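PDB 4YMX: ABC-type amino acid transport system, periplasmic component from Caldanaerobacter subterraneus subsp. tengcongensis MB4, which binds arginine as the periplasmic substrate-binding component of an amino acid ABC transporter, presumably delivering it to the membrane-embedded partners. Local coordinates for residues S247-Y250 with D251-V254; G90-P93 with A94-G98; K198-L201 with K202-D206. One frame throughout, in Å; residues are numbered along the deposited sequence.

Contact 1: residues S247-Y250 with D251-V254; sequences SGEY and DKLV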
# COMPACT_ATOMS: atom_id res chain seq x y z
N SER A 247 -6.70 21.17 9.52
CA SER A 247 -5.98 21.77 10.64
C SER A 247 -4.52 22.07 10.37
O SER A 247 -3.85 22.71 11.19
CB SER A 247 -6.02 20.85 11.86
OG SER A 247 -5.24 19.68 11.62
N GLY A 248 -4.01 21.60 9.23
CA GLY A 248 -2.59 21.72 8.96
C GLY A 248 -1.80 20.46 9.28
O GLY A 248 -0.68 20.31 8.79
N GLU A 249 -2.36 19.56 10.08
CA GLU A 249 -1.61 18.39 10.52
C GLU A 249 -1.31 17.43 9.36
O GLU A 249 -0.24 16.83 9.30
CB GLU A 249 -2.35 17.67 11.65
CG GLU A 249 -1.62 16.46 12.20
CD GLU A 249 -0.27 16.79 12.84
OE1 GLU A 249 0.56 15.86 12.94
OE2 GLU A 249 -0.04 17.95 13.25
N TYR A 250 -2.24 17.31 8.43
CA TYR A 250 -2.06 16.47 7.25
C TYR A 250 -0.85 16.91 6.45
O TYR A 250 -0.02 16.09 6.03
CB TYR A 250 -3.31 16.51 6.40
CG TYR A 250 -3.28 15.74 5.11
CD1 TYR A 250 -3.63 14.39 5.07
CD2 TYR A 250 -2.95 16.36 3.91
CE1 TYR A 250 -3.64 13.68 3.88
CE2 TYR A 250 -2.96 15.67 2.71
CZ TYR A 250 -3.30 14.33 2.70
OH TYR A 250 -3.31 13.64 1.51
N ASP A 251 -0.74 18.20 6.23
CA ASP A 251 0.38 18.70 5.44
C ASP A 251 1.72 18.44 6.13
O ASP A 251 2.71 18.15 5.47
CB ASP A 251 0.20 20.18 5.13
CG ASP A 251 -0.97 20.44 4.23
OD1 ASP A 251 -1.07 19.78 3.18
OD2 ASP A 251 -1.82 21.28 4.60
N LYS A 252 1.73 18.54 7.46
CA LYS A 252 2.93 18.20 8.23
C LYS A 252 3.30 16.73 8.03
O LYS A 252 4.47 16.39 7.82
CB LYS A 252 2.71 18.53 9.72
CG LYS A 252 3.95 18.39 10.58
CD LYS A 252 3.68 18.77 12.03
CE LYS A 252 4.90 18.51 12.90
NZ LYS A 252 4.78 19.16 14.23
N LEU A 253 2.30 15.85 8.06
CA LEU A 253 2.56 14.42 7.85
C LEU A 253 3.06 14.13 6.44
O LEU A 253 3.96 13.31 6.24
CB LEU A 253 1.30 13.59 8.14
CG LEU A 253 0.78 13.65 9.58
CD1 LEU A 253 -0.47 12.80 9.73
CD2 LEU A 253 1.85 13.21 10.57
N VAL A 254 2.47 14.80 5.45
CA VAL A 254 2.87 14.59 4.07
C VAL A 254 4.31 15.05 3.85
O VAL A 254 5.09 14.35 3.21
CB VAL A 254 1.90 15.31 3.11
CG1 VAL A 254 2.46 15.32 1.70
CG2 VAL A 254 0.53 14.64 3.16
O HOH W 1 1.75 18.15 15.18
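The hydrogen bonds that tie Glu-249 and Tyr-250 to Leu-253 and Val-254 show how a helix restarts after a break. Lys-252 N reaches back to Gly-248 O at 3.3 Å, and Val-254 N closes on Tyr-250 O at 2.9 Å, with the bond from Leu-253 N to Glu-249 O between them. Gly-248 ends helix 231-247 with positive phi and serves as N-cap of helix 249-258. Ser-247 joins the cap through an ST turn, its OG accepting from Glu-249 N at 3.3 Å; that hydroxyl is also bonded to Glu-243 O.

Apolar contact falls to Tyr-250 and Val-254. CG2 of Val-254 lies over one face of the Tyr-250 ring, shifted toward the rim, and makes a CH-pi contact of 3.9 Å to the ring centroid. The tyrosine CG stands opposite its backbone N (chi1 178°), which carries the ring along the helix toward the valine branch. At the far end of the ring, OH bonds to Tyr-123 O, and both side chains also touch Tyr-124 and, in helix 65-77, Phe-65.

Charge is handled through solvent. Glu-249 OE2 and Lys-252 NZ stay 5.1 Å apart, too far for a direct pair, and a water spans them: it donates to OE2 at 2.6 Å and accepts weakly from NZ. Glu-249 OE1 instead lies 3.8 Å from CD2 of Leu-253. The chemistry thus divides the turn, with the Tyr-250 face packed and hydrogen-bonded onto the lobe, while the Glu-249 and Lys-252 charges are linked through a water, so their attraction is probably weaker than that of a direct ion pair.

Contact 2: residues G90-P93 with A94-G98; sequences GLIP and ALQAG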
# COMPACT_ATOMS: atom_id res chain seq x y z
N GLY A 90 -4.55 -10.92 3.31
CA GLY A 90 -5.37 -11.31 4.45
C GLY A 90 -6.11 -10.17 5.11
O GLY A 90 -6.91 -10.39 6.02
N LEU A 91 -5.87 -8.94 4.66
CA LEU A 91 -6.43 -7.78 5.37
C LEU A 91 -7.95 -7.69 5.30
O LEU A 91 -8.61 -7.55 6.34
CB LEU A 91 -5.79 -6.47 4.89
CG LEU A 91 -4.33 -6.32 5.30
CD1 LEU A 91 -3.71 -5.20 4.49
CD2 LEU A 91 -4.21 -6.02 6.79
N ILE A 92 -8.52 -7.78 4.11
CA ILE A 92 -9.98 -7.75 4.00
C ILE A 92 -10.65 -8.95 4.70
O ILE A 92 -11.62 -8.75 5.45
CB ILE A 92 -10.44 -7.49 2.54
CG1 ILE A 92 -10.19 -6.02 2.20
CG2 ILE A 92 -11.92 -7.86 2.36
CD1 ILE A 92 -10.37 -5.70 0.74
N PRO A 93 -10.13 -10.18 4.51
CA PRO A 93 -10.69 -11.28 5.30
C PRO A 93 -10.61 -11.07 6.82
O PRO A 93 -11.56 -11.41 7.53
CB PRO A 93 -9.83 -12.47 4.88
CG PRO A 93 -9.48 -12.17 3.46
CD PRO A 93 -9.27 -10.67 3.42
N ALA A 94 -9.52 -10.51 7.32
CA ALA A 94 -9.41 -10.24 8.75
C ALA A 94 -10.46 -9.23 9.21
O ALA A 94 -11.04 -9.37 10.29
CB ALA A 94 -8.00 -9.77 9.10
N LEU A 95 -10.70 -8.22 8.39
CA LEU A 95 -11.67 -7.18 8.72
C LEU A 95 -13.08 -7.76 8.71
O LEU A 95 -13.88 -7.48 9.61
CB LEU A 95 -11.52 -6.04 7.72
CG LEU A 95 -12.28 -4.74 7.93
CD1 LEU A 95 -11.95 -4.14 9.29
CD2 LEU A 95 -11.95 -3.77 6.80
N GLN A 96 -13.38 -8.60 7.72
CA GLN A 96 -14.68 -9.26 7.64
C GLN A 96 -14.93 -10.16 8.83
O GLN A 96 -16.07 -10.27 9.31
CB GLN A 96 -14.78 -10.09 6.36
CG GLN A 96 -14.81 -9.28 5.08
CD GLN A 96 -14.82 -10.18 3.86
OE1 GLN A 96 -13.82 -10.84 3.54
NE2 GLN A 96 -15.95 -10.21 3.16
N ALA A 97 -13.88 -10.82 9.31
CA ALA A 97 -13.97 -11.73 10.43
C ALA A 97 -13.96 -11.04 11.79
O ALA A 97 -14.15 -11.69 12.82
CB ALA A 97 -12.85 -12.76 10.37
N GLY A 98 -13.72 -9.73 11.80
CA GLY A 98 -13.65 -8.99 13.05
C GLY A 98 -12.35 -9.16 13.81
O GLY A 98 -12.27 -8.80 14.99
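Four successive backbone bonds join Gly-90, Leu-91, Ile-92 and Pro-93 to the residues four places on, making a short helix of barely two turns. Ala-94 N meets Gly-90 O at 2.9 Å and Gln-96 N meets Ile-92 O at 2.9 Å, with the bond from Leu-95 N to Leu-91 O between them. The last, from Ala-97 N to Pro-93 O at 3.0 Å, is more bent, with an N-H...O angle of 146°. Beyond it the chain leaves the helix in a Schellman motif: Gly-98 takes positive phi (78°), and its N turns back to Leu-95 O at 3.1 Å. Pro-93 sits in the first turn, where its lack of an N-H breaks no bond of the helix.

Helix 91-96 lies on the beta-alpha-beta crossover from strand 80-85 to strand 102-103, parallel neighbours of strand 38-43 in one lobe of this periplasmic binding protein fold. Ile-92 and Leu-95 pack on Val-117 of the same sheet, while Leu-91 touches Met-86 and Ala-105; the latter lines the arginine pocket, and the Leu-91 side chain is about 6 Å from the bound ligand.

Across the turn, the main side-chain meeting is between Ile-92 and Gln-96. The glutamine CG rests 3.3 Å from Ile-92 O, and its extended chain crosses the isoleucine at a slant, bringing the amide oxygen to the methyl: OE1 of Gln-96 lies 3.7 Å from Ile-92 CG2 and also close to Pro-93 CA. The methyl is available there because CG2, rather than CG1, is the branch opposite the Ile-92 backbone N. Ala-94 puts its CB 3.3 Å from Gly-90 O.

Contact 3: residues K198-L201 with K202-D206; sequences KAYL and KEYKD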
# COMPACT_ATOMS: atom_id res chain seq x y z
N LYS A 198 9.97 4.24 -5.00
CA LYS A 198 11.01 5.22 -4.67
C LYS A 198 11.68 4.88 -3.34
O LYS A 198 12.90 4.98 -3.20
CB LYS A 198 10.45 6.64 -4.66
CG LYS A 198 9.99 7.15 -6.02
CD LYS A 198 9.57 8.61 -5.90
CE LYS A 198 9.13 9.18 -7.23
NZ LYS A 198 8.64 10.59 -7.07
N ALA A 199 10.89 4.45 -2.37
CA ALA A 199 11.44 4.09 -1.07
C ALA A 199 12.39 2.90 -1.18
O ALA A 199 13.51 2.94 -0.65
CB ALA A 199 10.32 3.80 -0.09
N TYR A 200 11.97 1.85 -1.86
CA TYR A 200 12.82 0.68 -2.03
C TYR A 200 14.10 0.99 -2.81
O TYR A 200 15.15 0.43 -2.53
CB TYR A 200 12.06 -0.45 -2.72
CG TYR A 200 11.25 -1.33 -1.77
CD1 TYR A 200 9.91 -1.07 -1.51
CD2 TYR A 200 11.83 -2.43 -1.15
CE1 TYR A 200 9.17 -1.87 -0.65
CE2 TYR A 200 11.11 -3.24 -0.29
CZ TYR A 200 9.78 -2.95 -0.04
OH TYR A 200 9.05 -3.76 0.81
N LEU A 201 14.00 1.90 -3.78
CA LEU A 201 15.14 2.20 -4.64
C LEU A 201 16.21 3.05 -3.93
O LEU A 201 17.31 3.24 -4.46
CB LEU A 201 14.68 2.84 -5.96
CG LEU A 201 14.45 1.82 -7.09
CD1 LEU A 201 13.55 0.66 -6.66
CD2 LEU A 201 13.90 2.51 -8.34
N LYS A 202 15.90 3.55 -2.74
CA LYS A 202 16.94 4.15 -1.90
C LYS A 202 18.01 3.12 -1.55
O LYS A 202 19.19 3.46 -1.45
CB LYS A 202 16.34 4.78 -0.63
CG LYS A 202 15.33 5.89 -0.90
CD LYS A 202 14.89 6.60 0.39
CE LYS A 202 14.73 5.62 1.55
NZ LYS A 202 13.74 4.55 1.29
N GLU A 203 17.60 1.86 -1.39
CA GLU A 203 18.55 0.79 -1.15
C GLU A 203 18.92 0.04 -2.42
O GLU A 203 20.08 -0.31 -2.64
CB GLU A 203 18.00 -0.18 -0.10
CG GLU A 203 17.74 0.46 1.25
CD GLU A 203 18.96 1.18 1.80
OE1 GLU A 203 20.09 0.68 1.61
OE2 GLU A 203 18.78 2.25 2.41
N TYR A 204 17.93 -0.21 -3.27
CA TYR A 204 18.19 -0.95 -4.50
C TYR A 204 18.66 -0.01 -5.61
O TYR A 204 17.90 0.37 -6.51
CB TYR A 204 16.94 -1.72 -4.92
CG TYR A 204 16.64 -2.96 -4.10
CD1 TYR A 204 17.28 -4.17 -4.37
CD2 TYR A 204 15.68 -2.94 -3.09
CE1 TYR A 204 16.98 -5.30 -3.66
CE2 TYR A 204 15.38 -4.08 -2.36
CZ TYR A 204 16.04 -5.26 -2.66
OH TYR A 204 15.76 -6.41 -1.97
N LYS A 205 19.94 0.33 -5.54
CA LYS A 205 20.52 1.35 -6.41
C LYS A 205 20.66 0.93 -7.87
O LYS A 205 20.88 1.78 -8.74
CB LYS A 205 21.87 1.79 -5.83
CG LYS A 205 21.72 2.52 -4.50
CD LYS A 205 23.06 2.71 -3.79
CE LYS A 205 22.91 3.61 -2.58
NZ LYS A 205 21.79 3.18 -1.70
N ASP A 206 20.52 -0.36 -8.16
CA ASP A 206 20.62 -0.84 -9.53
C ASP A 206 19.26 -1.03 -10.19
O ASP A 206 19.14 -1.71 -11.22
CB ASP A 206 21.46 -2.11 -9.58
CG ASP A 206 22.93 -1.83 -9.33
OD1 ASP A 206 23.45 -0.86 -9.91
OD2 ASP A 206 23.54 -2.57 -8.52
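Lys-202 meets Ala-199 where helix 194-201 unwinds: bonds to the residue three back take over from the regular four-residue pattern, before an inverse gamma turn centred on Tyr-204. Its N bonds to Ala-199 O at 3.2 Å, well above the carbonyl plane (64° out of it), while the bond to Lys-198 O is long and weak. The side chain bends at chi3 (-39°) and chi4 and brings NZ to the same Ala-199 O, closer to that plane; the approach is unusually short, so this second bond to the oxygen is somewhat doubtful.

Glu-203 continues the pattern, with its N 3.1 Å from Tyr-200 O and again above the carbonyl plane. Tyr-204 then restores a four-residue link: its N lies 2.9 Å from the same Tyr-200 O, in the carbonyl plane and nearly straight at the hydrogen (170°).

The Tyr-204 and Tyr-200 side chains lie side by side, pointing the same way. The edge carbon CD2 of Tyr-204 is 3.5 Å from Tyr-200 O, and Tyr-204 CE2 comes to the edge of the Tyr-200 ring, 4.1 Å from Tyr-200 CD2. Tyr-204 also touches Met-180 and Gln-183 in helix 175-183. Tyr-200 stacks on Phe-179, and its OH bonds to the backbone O of Asp-46, a pocket residue of the other lobe, so this helix end takes part in the interlobe seam. Leu-201 lays its CG 3.8 Å from Tyr-204 O. The Lys-205 chain, extended until a bend at chi4, puts NZ 2.6 Å from Lys-202 O, in the carbonyl plane.

How the contacts relate
The three contacts illustrate how a two-lobed binding protein distributes short helical turns over its two lobes. Along the chain the order is contact 2, contact 3, contact 1. Contacts 1 and 2 belong to the same lobe and both pack on strand 117-124, yet their centres lie about 29 Å apart. Contact 3 is in the other lobe, beside helix 175-183 and strand 207-210, and contacts 2 and 3 fall on opposite sides of the chain's centre, with nearest atoms about 13 Å apart. No two touch. Contacts 2 and 3 come near bound arginine from separate lobes, consistent with a closed, ligand-bound form, whereas contact 1 lies at the surface of its lobe.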